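PDB 3LX3: 6-pyruvoyl tetrahydrobiopterin synthase from Plasmodium vivax, which belongs to the 6-pyruvoyl tetrahydropterin synthase family, forms an assembly of six subunits and binds zinc and 2-amino-1,5-dihydropteridine-4,6-dione. Local coordinates for residues Ala35-Phe40 with His87-Pro92; Tyr94-Asn99 with Ile129-Thr134. One frame throughout, in Å; residues are numbered along the deposited sequence. Where two conformers were deposited one is given.

Interaction 1 of 2, residues Ala35-Phe40 with His87-Pro92; sequences AHFIAF and HHFILP. With ZN (zinc ion), chain B.
Phe-89 carries its CG anti to the backbone N (chi1 175°), which extends the ring alongside 35-40, while Phe-37 holds its own CG between N and carbonyl carbon (chi1 63°), and the two rings are thereby brought together. They meet obliquely, planes at 43°, with Phe-37 CE2 and Phe-89 CZ 3.9 Å apart. Nearer the backbone, Phe-89 CE1 rests 3.7 Å from His-36 CA, and its CD1 packs on the methyl of Ala-35. A single parallel bridge underlies this packing: Ala-35 N donates to His-88 O at 3.0 Å, and Ala-35 O receives Ile-90 N at 2.9 Å in a nearly straight bond. Beyond it the backbones diverge, and a water takes over, accepting from Phe-37 N at 3.1 Å and donating to Ile-90 O at 2.7 Å. The imidazole of His-36 leads away from 87-92, to the metal, while its CA takes part in the packing. NE2 binds zinc at 2.1 Å; ND1 is hydrogen-bonded to Ser-132, which would fix the rotation of the ring. His-48, His-50 and two waters complete the coordination, with Glu-168 also part of the site: the three-histidine zinc centre of this family.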
# COMPACT_ATOMS: atom_id res chain seq x y z
N ALA A 35 -14.11 -0.06 -19.66
CA ALA A 35 -13.61 0.76 -20.74
C ALA A 35 -14.41 2.08 -20.80
O ALA A 35 -15.58 2.13 -20.42
CB ALA A 35 -13.75 0.00 -22.07
N HIS A 36 -13.76 3.15 -21.28
CA HIS A 36 -14.43 4.42 -21.43
C HIS A 36 -13.62 5.31 -22.36
O HIS A 36 -12.49 4.99 -22.69
CB HIS A 36 -14.67 5.09 -20.06
CG HIS A 36 -13.57 5.99 -19.58
ND1 HIS A 36 -13.83 7.29 -19.18
CD2 HIS A 36 -12.25 5.78 -19.38
CE1 HIS A 36 -12.69 7.84 -18.77
NE2 HIS A 36 -11.71 6.96 -18.90
N PHE A 37 -14.18 6.47 -22.68
CA PHE A 37 -13.37 7.60 -23.14
C PHE A 37 -14.13 8.88 -22.81
O PHE A 37 -15.36 8.97 -22.96
CB PHE A 37 -12.98 7.49 -24.65
CG PHE A 37 -14.13 7.50 -25.62
CD1 PHE A 37 -14.63 8.69 -26.14
CD2 PHE A 37 -14.63 6.31 -26.10
CE1 PHE A 37 -15.64 8.68 -27.09
CE2 PHE A 37 -15.64 6.29 -27.02
CZ PHE A 37 -16.15 7.48 -27.50
N ILE A 38 -13.37 9.90 -22.42
CA ILE A 38 -13.90 11.25 -22.18
C ILE A 38 -14.13 11.95 -23.51
O ILE A 38 -13.28 11.91 -24.40
CB ILE A 38 -12.87 12.11 -21.39
CG1 ILE A 38 -12.64 11.53 -19.99
CG2 ILE A 38 -13.31 13.60 -21.35
CD1 ILE A 38 -13.84 11.50 -19.09
N ALA A 39 -15.29 12.59 -23.66
CA ALA A 39 -15.55 13.50 -24.76
C ALA A 39 -16.32 14.69 -24.22
O ALA A 39 -17.29 14.53 -23.51
CB ALA A 39 -16.39 12.81 -25.88
N PHE A 40 -15.87 15.88 -24.59
CA PHE A 40 -16.61 17.13 -24.32
C PHE A 40 -16.35 18.10 -25.48
O PHE A 40 -15.71 17.73 -26.43
CB PHE A 40 -16.28 17.73 -22.92
CG PHE A 40 -14.82 17.97 -22.63
CD1 PHE A 40 -14.17 19.13 -23.07
CD2 PHE A 40 -14.14 17.10 -21.80
CE1 PHE A 40 -12.84 19.38 -22.73
CE2 PHE A 40 -12.80 17.36 -21.46
CZ PHE A 40 -12.16 18.50 -21.95
N HIS A 87 -16.80 -4.77 -15.94
CA HIS A 87 -16.63 -5.58 -17.15
C HIS A 87 -17.50 -5.09 -18.28
O HIS A 87 -18.04 -5.85 -19.04
CB HIS A 87 -16.83 -7.09 -16.95
CG HIS A 87 -15.54 -7.82 -16.87
ND1 HIS A 87 -15.14 -8.74 -17.81
CD2 HIS A 87 -14.53 -7.70 -15.99
CE1 HIS A 87 -13.95 -9.19 -17.48
NE2 HIS A 87 -13.55 -8.58 -16.38
N HIS A 88 -17.61 -3.80 -18.42
CA HIS A 88 -18.32 -3.17 -19.54
C HIS A 88 -17.65 -1.90 -20.00
O HIS A 88 -16.79 -1.31 -19.31
CB HIS A 88 -19.73 -2.73 -19.10
CG HIS A 88 -20.62 -3.83 -18.72
ND1 HIS A 88 -20.76 -4.24 -17.42
CD2 HIS A 88 -21.44 -4.62 -19.46
CE1 HIS A 88 -21.63 -5.23 -17.36
NE2 HIS A 88 -22.06 -5.49 -18.58
N PHE A 89 -18.09 -1.42 -21.15
CA PHE A 89 -17.87 -0.07 -21.60
C PHE A 89 -18.89 0.86 -20.94
O PHE A 89 -20.10 0.59 -21.04
CB PHE A 89 -17.93 0.06 -23.13
CG PHE A 89 -17.82 1.46 -23.64
CD1 PHE A 89 -16.61 2.07 -23.80
CD2 PHE A 89 -18.97 2.19 -24.00
CE1 PHE A 89 -16.51 3.32 -24.26
CE2 PHE A 89 -18.88 3.46 -24.47
CZ PHE A 89 -17.66 4.05 -24.60
N ILE A 90 -18.44 1.95 -20.32
CA ILE A 90 -19.33 2.92 -19.71
C ILE A 90 -19.81 3.90 -20.74
O ILE A 90 -19.03 4.68 -21.30
CB ILE A 90 -18.63 3.66 -18.56
CG1 ILE A 90 -18.28 2.65 -17.45
CG2 ILE A 90 -19.53 4.77 -18.03
CD1 ILE A 90 -17.35 3.27 -16.40
N LEU A 91 -21.12 3.87 -21.02
CA LEU A 91 -21.71 4.67 -22.10
C LEU A 91 -22.50 5.83 -21.47
O LEU A 91 -23.54 5.60 -20.85
CB LEU A 91 -22.62 3.81 -22.98
CG LEU A 91 -23.23 4.45 -24.21
CD1 LEU A 91 -22.24 5.04 -25.10
CD2 LEU A 91 -24.07 3.35 -24.95
N PRO A 92 -21.99 7.06 -21.63
CA PRO A 92 -22.69 8.21 -21.06
C PRO A 92 -23.82 8.62 -21.94
O PRO A 92 -23.59 9.36 -22.92
CB PRO A 92 -21.58 9.28 -21.00
CG PRO A 92 -20.67 8.95 -22.02
CD PRO A 92 -20.72 7.46 -22.25
ZN ZN B . -9.70 7.40 -18.46
O HOH W 1 -17.16 6.56 -21.99
O HOH W 2 -9.95 9.30 -19.20
O HOH W 3 -7.74 8.25 -18.01

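Interaction 2 of 2, residues Tyr94-Asn99 with Ile129-Thr134; sequences YSDVLN and IKHSST. With XTN (2-amino-1,5-dihydropteridine-4,6-dione), chain C.
Ser-95 OG, which passes close to Lys-130 O, is both acceptor and donor: it accepts from Val-97 N at 3.2 Å, closing an ST turn, and donates to a water at 2.8 Å. That water donates in turn to Lys-130 O, also at 2.8 Å, so the segments are joined through solvent where Ser-95 CA lies against the same carbonyl. The direct link is Tyr-94 N to Ile-129 O at 3.0 Å, with the donor 36° out of the carbonyl plane. Around it, Lys-130 CG packs on Tyr-94 CB. The lysine chain as modelled bends at chi3 and chi4 towards Asp-96, but the salt bridge from Lys-130 NZ to Asp-96 OD1 is long, 4.0 Å, and doubtful, since a second conformer was deposited. A second water meets the edge of the His-131 ring, 2.8 Å from NE2, and donates to Asp-96 OD1 at 2.6 Å; on the other ring nitrogen, ND1 is held by Glu-136. Farther along, Thr-134 N and OG1 both donate to O4 of 2-amino-1,5-dihydropteridine-4,6-dione. The contact thus joins the run-in to strand 98-103 to the loop between strand 124-127 and helix 134-149, whose N-cap is Ser-133.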
# COMPACT_ATOMS: atom_id res chain seq x y z
N TYR A 94 -26.24 10.78 -21.78
CA TYR A 94 -26.63 12.16 -21.95
C TYR A 94 -25.56 13.10 -22.55
O TYR A 94 -25.66 14.30 -22.45
CB TYR A 94 -27.11 12.69 -20.64
CG TYR A 94 -28.31 12.01 -20.05
CD1 TYR A 94 -29.29 11.45 -20.84
CD2 TYR A 94 -28.49 11.95 -18.68
CE1 TYR A 94 -30.45 10.91 -20.26
CE2 TYR A 94 -29.63 11.41 -18.13
CZ TYR A 94 -30.60 10.87 -18.91
OH TYR A 94 -31.75 10.33 -18.41
N SER A 95 -24.57 12.55 -23.21
CA SER A 95 -23.51 13.36 -23.79
C SER A 95 -24.03 14.23 -24.90
O SER A 95 -24.73 13.74 -25.81
CB SER A 95 -22.44 12.46 -24.39
OG SER A 95 -21.40 13.25 -24.98
N ASP A 96 -23.60 15.48 -24.89
CA ASP A 96 -23.99 16.42 -25.91
C ASP A 96 -23.02 16.44 -27.08
O ASP A 96 -23.25 17.19 -28.04
CB ASP A 96 -24.14 17.83 -25.32
CG ASP A 96 -22.87 18.37 -24.67
OD1 ASP A 96 -21.95 17.61 -24.29
OD2 ASP A 96 -22.81 19.61 -24.49
N VAL A 97 -21.98 15.62 -27.04
CA VAL A 97 -20.99 15.57 -28.12
C VAL A 97 -20.83 14.20 -28.75
O VAL A 97 -19.93 13.97 -29.55
CB VAL A 97 -19.61 16.08 -27.65
CG1 VAL A 97 -19.66 17.53 -27.24
CG2 VAL A 97 -19.05 15.23 -26.50
N LEU A 98 -21.67 13.24 -28.34
CA LEU A 98 -21.67 11.92 -28.93
C LEU A 98 -23.02 11.65 -29.54
O LEU A 98 -24.06 12.03 -28.95
CB LEU A 98 -21.40 10.81 -27.91
CG LEU A 98 -20.11 10.94 -27.12
CD1 LEU A 98 -20.07 9.85 -26.03
CD2 LEU A 98 -18.93 10.87 -28.04
N ASN A 99 -23.03 11.05 -30.73
CA ASN A 99 -24.23 10.56 -31.40
C ASN A 99 -24.32 9.08 -31.18
O ASN A 99 -23.47 8.33 -31.63
CB ASN A 99 -24.14 10.90 -32.90
CG ASN A 99 -25.35 10.50 -33.68
OD1 ASN A 99 -25.85 9.41 -33.55
ND2 ASN A 99 -25.78 11.39 -34.58
N ILE A 129 -25.40 9.92 -17.32
CA ILE A 129 -24.39 10.94 -17.15
C ILE A 129 -24.05 11.56 -18.51
O ILE A 129 -24.29 10.97 -19.55
CB ILE A 129 -23.14 10.38 -16.46
CG1 ILE A 129 -22.47 9.31 -17.29
CG2 ILE A 129 -23.52 9.89 -15.04
CD1 ILE A 129 -21.18 8.67 -16.64
N LYS A 130 -23.47 12.75 -18.48
CA LYS A 130 -23.08 13.46 -19.68
C LYS A 130 -21.65 13.11 -20.14
O LYS A 130 -21.37 13.10 -21.35
CB LYS A 130 -23.21 14.97 -19.47
CG LYS A 130 -24.64 15.43 -19.14
CD LYS A 130 -24.65 16.89 -18.73
CE LYS A 130 -24.01 17.80 -19.78
NZ LYS A 130 -24.46 17.54 -21.19
N HIS A 131 -20.77 12.82 -19.19
CA HIS A 131 -19.35 12.49 -19.47
C HIS A 131 -18.98 11.35 -18.57
O HIS A 131 -19.39 11.34 -17.40
CB HIS A 131 -18.41 13.65 -19.15
CG HIS A 131 -18.90 14.98 -19.67
ND1 HIS A 131 -19.70 15.78 -18.90
CD2 HIS A 131 -18.74 15.60 -20.86
CE1 HIS A 131 -19.98 16.88 -19.59
NE2 HIS A 131 -19.44 16.79 -20.79
N SER A 132 -18.16 10.42 -19.06
CA SER A 132 -17.62 9.40 -18.18
C SER A 132 -16.40 9.86 -17.36
O SER A 132 -15.35 9.19 -17.32
CB SER A 132 -17.35 8.11 -18.97
OG SER A 132 -16.45 8.36 -20.04
N SER A 133 -16.58 11.02 -16.72
CA SER A 133 -15.56 11.52 -15.82
C SER A 133 -15.71 10.88 -14.47
O SER A 133 -16.77 10.38 -14.06
CB SER A 133 -15.66 13.03 -15.70
OG SER A 133 -16.89 13.44 -15.09
N THR A 134 -14.60 10.95 -13.72
CA THR A 134 -14.60 10.43 -12.39
C THR A 134 -15.65 11.06 -11.49
O THR A 134 -16.33 10.39 -10.74
CB THR A 134 -13.16 10.61 -11.84
OG1 THR A 134 -12.21 10.09 -12.78
CG2 THR A 134 -12.99 9.88 -10.52
N1 XTN C . -9.79 15.26 -14.89
C2 XTN C . -10.84 15.17 -14.05
N2 XTN C . -11.14 16.18 -13.21
N3 XTN C . -11.68 14.03 -14.07
C4 XTN C . -11.43 12.98 -14.87
O4 XTN C . -12.20 11.98 -14.81
N5 XTN C . -9.98 12.06 -16.55
C6 XTN C . -8.91 12.19 -17.38
O6 XTN C . -8.62 11.27 -18.15
C7 XTN C . -8.14 13.39 -17.37
N8 XTN C . -8.48 14.36 -16.52
C4A XTN C . -10.31 13.08 -15.70
C8A XTN C . -9.52 14.23 -15.69
O HOH W 4 -19.35 12.70 -23.21
O HOH W 5 -19.67 18.31 -23.16

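Read from the N terminus, the chain leaves strand 20-40, runs through strand 48-61 and helix 71-85, and returns at 87-92, where interaction 1 closes a loop of 46 residues. Interaction 2 opens almost at once, at Tyr-94, and closes a second loop after the three-stranded sheet 98-120 and strand 124-127. The loops are therefore in series, neither nesting nor crossing, yet their contacts lie side by side, centres about 8 Å apart. Segment 129-134 turns back onto 35-40: Ala-39 O packs 3.2 Å from His-131 CD2, and Phe-37 O packs against Ser-132 OG. Together they tie the main antiparallel sheet to the smaller sheets and helix 134-149, beside a neighbouring subunit that touches both.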